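Local coordinates for short-chain-enoyl-CoA hydratase (Clostridium acetobutylicum, PDB 5Z7R), which catalyses the reversible hydration of crotonyl-CoA, a short-chain enoyl-CoA, and also accepts hexenoyl-CoA but not higher analogues, at residues G12-V17 and E194-I199. Residues are numbered along the deposited sequence; the frame is centred on the assembly and turned at random.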
# COMPACT_ATOMS: atom_id res chain seq x y z
N GLY A 12 -10.04 -31.30 -24.42
CA GLY A 12 -11.19 -30.44 -24.67
C GLY A 12 -10.83 -28.98 -24.43
O GLY A 12 -10.33 -28.29 -25.33
N LYS A 13 -11.09 -28.50 -23.22
CA LYS A 13 -10.75 -27.13 -22.88
C LYS A 13 -9.82 -27.02 -21.68
O LYS A 13 -9.58 -25.92 -21.17
CB LYS A 13 -12.03 -26.29 -22.68
CG LYS A 13 -12.98 -26.27 -23.89
CD LYS A 13 -14.13 -25.28 -23.72
CE LYS A 13 -15.42 -25.70 -24.43
NZ LYS A 13 -15.46 -25.38 -25.89
N VAL A 14 -9.25 -28.14 -21.23
CA VAL A 14 -8.31 -28.08 -20.11
C VAL A 14 -6.94 -28.64 -20.45
O VAL A 14 -6.83 -29.67 -21.07
CB VAL A 14 -8.87 -28.69 -18.78
CG1 VAL A 14 -10.16 -29.44 -18.98
CG2 VAL A 14 -7.85 -29.56 -18.05
N ALA A 15 -5.90 -27.96 -20.01
CA ALA A 15 -4.57 -28.45 -20.23
C ALA A 15 -4.00 -28.98 -18.95
O ALA A 15 -4.08 -28.33 -17.91
CB ALA A 15 -3.68 -27.34 -20.76
N VAL A 16 -3.40 -30.16 -19.03
CA VAL A 16 -2.70 -30.76 -17.93
C VAL A 16 -1.22 -30.61 -18.17
O VAL A 16 -0.71 -30.95 -19.24
CB VAL A 16 -3.08 -32.25 -17.78
CG1 VAL A 16 -2.48 -32.84 -16.52
CG2 VAL A 16 -4.59 -32.41 -17.78
N VAL A 17 -0.52 -30.11 -17.18
CA VAL A 17 0.89 -29.88 -17.30
C VAL A 17 1.45 -30.74 -16.23
O VAL A 17 0.99 -30.69 -15.10
CB VAL A 17 1.23 -28.41 -17.08
CG1 VAL A 17 2.72 -28.15 -17.12
CG2 VAL A 17 0.54 -27.54 -18.12
N GLU A 194 -12.76 -32.50 -12.26
CA GLU A 194 -14.13 -32.06 -12.05
C GLU A 194 -14.15 -30.60 -11.60
O GLU A 194 -15.01 -29.82 -12.05
CB GLU A 194 -14.95 -33.01 -11.16
CG GLU A 194 -14.64 -33.03 -9.67
CD GLU A 194 -14.90 -34.40 -9.00
OE1 GLU A 194 -15.20 -34.41 -7.77
OE2 GLU A 194 -14.78 -35.46 -9.67
N ILE A 195 -13.18 -30.18 -10.79
CA ILE A 195 -13.04 -28.72 -10.53
C ILE A 195 -12.79 -27.98 -11.85
O ILE A 195 -13.51 -27.07 -12.19
CB ILE A 195 -11.95 -28.41 -9.49
CG1 ILE A 195 -12.38 -28.94 -8.14
CG2 ILE A 195 -11.70 -26.89 -9.42
CD1 ILE A 195 -11.23 -29.16 -7.17
N ALA A 196 -11.80 -28.40 -12.62
CA ALA A 196 -11.50 -27.76 -13.90
C ALA A 196 -12.70 -27.70 -14.80
O ALA A 196 -12.95 -26.68 -15.46
CB ALA A 196 -10.38 -28.50 -14.59
N ASN A 197 -13.48 -28.78 -14.79
CA ASN A 197 -14.61 -28.91 -15.70
C ASN A 197 -15.75 -27.96 -15.36
O ASN A 197 -16.31 -27.35 -16.24
CB ASN A 197 -15.07 -30.38 -15.82
CG ASN A 197 -14.02 -31.24 -16.53
OD1 ASN A 197 -13.46 -30.83 -17.56
ND2 ASN A 197 -13.71 -32.41 -15.98
N LYS A 198 -16.07 -27.84 -14.07
CA LYS A 198 -17.02 -26.81 -13.64
C LYS A 198 -16.50 -25.46 -14.10
O LYS A 198 -17.23 -24.71 -14.73
CB LYS A 198 -17.25 -26.77 -12.12
CG LYS A 198 -17.45 -28.14 -11.50
CD LYS A 198 -18.08 -28.09 -10.12
CE LYS A 198 -18.22 -29.49 -9.49
NZ LYS A 198 -17.00 -29.94 -8.73
N ILE A 199 -15.24 -25.15 -13.80
CA ILE A 199 -14.71 -23.83 -14.20
C ILE A 199 -14.95 -23.56 -15.70
O ILE A 199 -15.38 -22.48 -16.12
CB ILE A 199 -13.23 -23.68 -13.88
CG1 ILE A 199 -13.06 -23.70 -12.34
CG2 ILE A 199 -12.68 -22.42 -14.54
CD1 ILE A 199 -11.63 -23.64 -11.82
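Val14 meets the helix segment 194-199 through its two methyl groups, each finding a different residue. It is the first residue of its strand, just past the turn at Gly12 and Lys13 in the beta-hairpin of strands 6-11 and 14-19, and its CB points at the helix, where Ala196 is the nearest backbone neighbour, with Val14 CA 7.0 Å from Ala196 CA. Val14 CG2 faces the methyl of Ala196, CG2 to CB being 4.4 Å, a loose apolar touch. Val14 CG1 lies closer to the neighbouring Asn197, at 3.9 Å from the amide oxygen OD1, a van der Waals contact. The valine's chi1 of 10° leaves it nearly eclipsed, and in this pose one methyl serves each helix residue. Asn197 starts out along the flank of the helix, but with CG beside its own backbone N (chi1 -68°) the side chain comes back toward the strand, oxygen end nearest the valine, which it crosses at about a right angle. The footprint is small, 88 Å² counting both sides, with Val14 and Ala196 buried and Asn197 at the solvent edge. Further along, Ala15 and Val17 turn to other neighbours, packing on Leu8 of strand 6-11, and Val17 also meets Val39 and Ile43 of helix 30-45. Strand 14-19 runs between antiparallel 6-11 and parallel 51-56 in the mixed sheet of the crotonase fold, with helix 30-45 packed against Val17 and helix 188-201 touching the strand's beginning; helix 188-201 also packs, through Ile195 and Ile199, on Thr164 and Phe163 of a neighbouring subunit.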